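Side-chain contacts in hemolysin activator protein CdiB (Acinetobacter baumannii ACICU, PDB 6WIL), which probably exports its partner CdiA toxin across the outer membrane as the two-partner-secretion (TpsB) transporter of contact-dependent growth inhibition, a member of the Omp85 superfamily: residues Ile145-Glu149 against Gly150-Ser154; Leu155-Lys158 against Thr159-Phe163. One frame throughout, in Å; residues are numbered along the deposited sequence.

Contact 1 of 2, residues Ile145-Glu149 against Gly150-Ser154; sequences IVIQE and GKISS
I147 and I152 meet across the turn that leads out of a β-strand and into the first helix of the second POTRA domain, whose β-α-α-β-β order begins here. The packing is concentrated on a few methyl and methylene groups. The two isoleucine side chains cross at about a right angle, and CG2 of I152 is the single branch that does the touching: it lies 3.8 Å from I147 CG1, 3.9 Å from I147 CG2 and 4.0 Å from I147 CD1. On I147, chi1 of -45° sets CG2 anti to the backbone N, and this methyl is pressed against the carbonyl O of G150 (3.3 Å) as well as I152 CG2, which makes it the tightest point of the packing. G150 makes the bend with phi 97° and psi 154°, a conformation that leaves no room for a beta carbon beside E149 O and so accounts for the glycine.

The solvent side belongs to E149. Its side chain starts away from the turn, yet its CB and CG each lie 3.3 Å from G150 N, and the extended chain touches K210. Strand 204-213 is tied in separately by Q148 OE1, hydrogen-bonded to K210 NZ, and I147 also touches L209 there. At the far end S153 occupies the N-cap of the helix, its OG hydrogen-bonded to the backbone N of Q156.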
loop_
_atom_site.group_PDB
_atom_site.type_symbol
_atom_site.label_atom_id
_atom_site.label_comp_id
_atom_site.label_asym_id
_atom_site.label_seq_id
_atom_site.Cartn_x
_atom_site.Cartn_y
_atom_site.Cartn_z
ATOM N N ILE A 145 1.074 -5.802 -28.998
ATOM C CA ILE A 145 2.021 -5.531 -27.924
ATOM C C ILE A 145 3.399 -5.928 -28.436
ATOM O O ILE A 145 3.616 -7.080 -28.822
ATOM C CB ILE A 145 1.650 -6.286 -26.639
ATOM C CG1 ILE A 145 0.331 -5.748 -26.084
ATOM C CG2 ILE A 145 2.761 -6.163 -25.599
ATOM C CD1 ILE A 145 -0.616 -6.822 -25.608
ATOM N N VAL A 146 4.318 -4.969 -28.482
ATOM C CA VAL A 146 5.636 -5.170 -29.072
ATOM C C VAL A 146 6.668 -5.136 -27.956
ATOM O O VAL A 146 6.837 -4.111 -27.285
ATOM C CB VAL A 146 5.950 -4.115 -30.146
ATOM C CG1 VAL A 146 7.404 -4.227 -30.595
ATOM C CG2 VAL A 146 5.013 -4.272 -31.336
ATOM N N ILE A 147 7.361 -6.256 -27.762
ATOM C CA ILE A 147 8.438 -6.344 -26.777
ATOM C C ILE A 147 9.727 -6.041 -27.536
ATOM O O ILE A 147 10.405 -6.935 -28.045
ATOM C CB ILE A 147 8.474 -7.702 -26.083
ATOM C CG1 ILE A 147 7.063 -8.131 -25.670
ATOM C CG2 ILE A 147 9.386 -7.648 -24.866
ATOM C CD1 ILE A 147 6.374 -7.164 -24.720
ATOM N N GLN A 148 10.065 -4.753 -27.618
ATOM C CA GLN A 148 11.268 -4.352 -28.338
ATOM C C GLN A 148 12.527 -4.869 -27.655
ATOM O O GLN A 148 13.553 -5.081 -28.316
ATOM C CB GLN A 148 11.315 -2.827 -28.465
ATOM C CG GLN A 148 12.521 -2.290 -29.224
ATOM C CD GLN A 148 12.513 -0.779 -29.338
ATOM O OE1 GLN A 148 13.498 -0.115 -29.010
ATOM N NE2 GLN A 148 11.401 -0.227 -29.814
ATOM N N GLU A 149 12.466 -5.104 -26.347
ATOM C CA GLU A 149 13.651 -5.448 -25.579
ATOM C C GLU A 149 13.231 -6.186 -24.313
ATOM O O GLU A 149 12.254 -5.806 -23.662
ATOM C CB GLU A 149 14.446 -4.183 -25.240
ATOM C CG GLU A 149 15.681 -4.399 -24.401
ATOM C CD GLU A 149 16.376 -3.092 -24.082
ATOM O OE1 GLU A 149 16.264 -2.149 -24.894
ATOM O OE2 GLU A 149 17.021 -3.004 -23.016
ATOM N N GLY A 150 13.965 -7.237 -23.981
ATOM C CA GLY A 150 13.711 -8.016 -22.785
ATOM C C GLY A 150 12.878 -9.252 -23.066
ATOM O O GLY A 150 12.095 -9.309 -24.021
ATOM N N LYS A 151 13.038 -10.261 -22.216
ATOM C CA LYS A 151 12.336 -11.528 -22.371
ATOM C C LYS A 151 11.126 -11.562 -21.450
ATOM O O LYS A 151 11.233 -11.247 -20.259
ATOM C CB LYS A 151 13.258 -12.712 -22.075
ATOM C CG LYS A 151 14.578 -12.670 -22.830
ATOM C CD LYS A 151 14.380 -12.371 -24.309
ATOM C CE LYS A 151 14.043 -13.610 -25.123
ATOM N NZ LYS A 151 13.984 -13.289 -26.588
ATOM N N ILE A 152 9.981 -11.943 -22.005
ATOM C CA ILE A 152 8.757 -12.093 -21.230
ATOM C C ILE A 152 7.906 -13.165 -21.896
ATOM O O ILE A 152 7.635 -13.102 -23.098
ATOM C CB ILE A 152 7.995 -10.756 -21.092
ATOM C CG1 ILE A 152 6.709 -10.949 -20.293
ATOM C CG2 ILE A 152 7.701 -10.133 -22.451
ATOM C CD1 ILE A 152 6.159 -9.669 -19.709
ATOM N N SER A 153 7.510 -14.168 -21.120
ATOM C CA SER A 153 6.695 -15.238 -21.663
ATOM C C SER A 153 5.299 -14.722 -21.996
ATOM O O SER A 153 4.834 -13.712 -21.459
ATOM C CB SER A 153 6.598 -16.399 -20.674
ATOM O OG SER A 153 5.513 -16.211 -19.782
ATOM N N SER A 154 4.628 -15.433 -22.903
ATOM C CA SER A 154 3.268 -15.054 -23.267
ATOM C C SER A 154 2.325 -15.153 -22.076
ATOM O O SER A 154 1.382 -14.362 -21.963
ATOM C CB SER A 154 2.772 -15.923 -24.421
ATOM O OG SER A 154 3.599 -15.756 -25.560
#

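Contact 2 of 2, residues Leu155-Lys158 against Thr159-Phe163; sequences LQLK and TGLPF
A chi1 of 61° turns T159 OG1 back along the helix between its own backbone N and carbonyl carbon, directing it at the carbonyl O of L155, while CG2 is swung toward the L155 side chain. The hydroxyl donates to L155 O at 3.1 Å, tilted 31° from the carbonyl plane, and T159 N makes the helical i to i+4 hydrogen bond to the same L155 O at 2.9 Å. One acceptor is thereby gripped twice by a single residue, which holds the rotation of the threonine. Beside this pair, T159 CG2 packs 3.8 Å from L155 CD1, the two side chains crossing obliquely.

On another side of the helix the contact is apolar: L157 and L161 lie side by side and point the same way, with L157 CD2 3.7 Å from L161 CD1. A hydrogen bond of 2.9 Å joins L161 N to L157 O, although L161 has already left helical angles, and L161 CB lies 3.2 Å from that same L157 O. Further on, L161 CB sits 3.9 Å above one face of the F163 ring, offset toward its rim. Q156 O, bonded to G160 N, also accepts from N249 ND2. Such i to i+4 pairing is typical of α-helices in general, here the short first helix 154-160 of the second POTRA domain.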
loop_
_atom_site.group_PDB
_atom_site.type_symbol
_atom_site.label_atom_id
_atom_site.label_comp_id
_atom_site.label_asym_id
_atom_site.label_seq_id
_atom_site.Cartn_x
_atom_site.Cartn_y
_atom_site.Cartn_z
ATOM N N LEU A 155 2.568 -16.108 -21.177
ATOM C CA LEU A 155 1.752 -16.214 -19.973
ATOM C C LEU A 155 1.927 -14.990 -19.082
ATOM O O LEU A 155 0.952 -14.475 -18.523
ATOM C CB LEU A 155 2.107 -17.494 -19.215
ATOM C CG LEU A 155 1.381 -17.757 -17.893
ATOM C CD1 LEU A 155 -0.125 -17.807 -18.102
ATOM C CD2 LEU A 155 1.881 -19.049 -17.257
ATOM N N GLN A 156 3.165 -14.504 -18.952
ATOM C CA GLN A 156 3.423 -13.310 -18.152
ATOM C C GLN A 156 2.619 -12.117 -18.651
ATOM O O GLN A 156 2.040 -11.373 -17.851
ATOM C CB GLN A 156 4.915 -12.984 -18.168
ATOM C CG GLN A 156 5.674 -13.374 -16.917
ATOM C CD GLN A 156 7.153 -13.085 -17.043
ATOM O OE1 GLN A 156 7.679 -12.176 -16.398
ATOM N NE2 GLN A 156 7.835 -13.854 -17.888
ATOM N N LEU A 157 2.578 -11.910 -19.971
ATOM C CA LEU A 157 1.790 -10.808 -20.513
ATOM C C LEU A 157 0.309 -10.996 -20.225
ATOM O O LEU A 157 -0.382 -10.043 -19.846
ATOM C CB LEU A 157 2.018 -10.677 -22.016
ATOM C CG LEU A 157 3.357 -10.117 -22.484
ATOM C CD1 LEU A 157 3.444 -10.204 -23.999
ATOM C CD2 LEU A 157 3.530 -8.683 -22.019
ATOM N N LYS A 158 -0.198 -12.220 -20.391
ATOM C CA LYS A 158 -1.622 -12.461 -20.186
ATOM C C LYS A 158 -2.032 -12.214 -18.738
ATOM O O LYS A 158 -3.103 -11.651 -18.479
ATOM C CB LYS A 158 -1.985 -13.884 -20.612
ATOM C CG LYS A 158 -3.319 -14.357 -20.055
ATOM C CD LYS A 158 -3.916 -15.498 -20.855
ATOM C CE LYS A 158 -5.268 -15.899 -20.276
ATOM N NZ LYS A 158 -5.935 -16.966 -21.071
ATOM N N THR A 159 -1.196 -12.621 -17.776
ATOM C CA THR A 159 -1.566 -12.468 -16.371
ATOM C C THR A 159 -1.233 -11.081 -15.833
ATOM O O THR A 159 -1.971 -10.555 -14.993
ATOM C CB THR A 159 -0.880 -13.539 -15.515
ATOM O OG1 THR A 159 0.545 -13.403 -15.604
ATOM C CG2 THR A 159 -1.283 -14.930 -15.976
ATOM N N GLY A 160 -0.137 -10.478 -16.299
ATOM C CA GLY A 160 0.225 -9.152 -15.833
ATOM C C GLY A 160 -0.584 -8.026 -16.448
ATOM O O GLY A 160 -0.807 -6.999 -15.798
ATOM N N LEU A 161 -1.032 -8.187 -17.696
ATOM C CA LEU A 161 -1.777 -7.133 -18.377
ATOM C C LEU A 161 -3.250 -7.498 -18.424
ATOM O O LEU A 161 -3.595 -8.555 -18.976
ATOM C CB LEU A 161 -1.251 -6.923 -19.788
ATOM C CG LEU A 161 0.244 -6.676 -19.945
ATOM C CD1 LEU A 161 0.570 -6.487 -21.415
ATOM C CD2 LEU A 161 0.664 -5.468 -19.138
ATOM N N PRO A 162 -4.148 -6.671 -17.884
ATOM C CA PRO A 162 -5.576 -7.013 -17.921
ATOM C C PRO A 162 -6.227 -6.752 -19.270
ATOM O O PRO A 162 -7.456 -6.725 -19.375
ATOM C CB PRO A 162 -6.168 -6.121 -16.825
ATOM C CG PRO A 162 -5.259 -4.940 -16.794
ATOM C CD PRO A 162 -3.885 -5.470 -17.072
ATOM N N PHE A 163 -5.416 -6.564 -20.308
ATOM C CA PHE A 163 -5.901 -6.304 -21.655
ATOM C C PHE A 163 -5.183 -7.222 -22.635
ATOM O O PHE A 163 -4.191 -7.873 -22.299
ATOM C CB PHE A 163 -5.698 -4.833 -22.051
ATOM C CG PHE A 163 -4.269 -4.373 -21.965
ATOM C CD1 PHE A 163 -3.415 -4.512 -23.047
ATOM C CD2 PHE A 163 -3.783 -3.790 -20.806
ATOM C CE1 PHE A 163 -2.100 -4.085 -22.975
ATOM C CE2 PHE A 163 -2.467 -3.361 -20.727
ATOM C CZ PHE A 163 -1.626 -3.508 -21.814
#

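Overall arrangement
Contacts 1 and 2 follow one another along the chain, their centres about 12 Å apart, and touch through apolar side chains. I152 CD1 of contact 1 lies 3.6 Å from L157 CD2 of contact 2, and I147 CD1 comes within 4.2 Å of L157 CD2, so L157 packs the helix on both the loop and, more loosely, the strand. Further along, I145 CD1 approaches F163 CE1 at 4.1 Å. Their other neighbours differ: 145-149 pairs in the sheet with strand 204-213, whereas L161 and F163 reach helix 171-181, and T159 meets N249 and G280 in turns between barrel strands. POTRA domains of TpsB transporters probably receive the secreted partner in the periplasm.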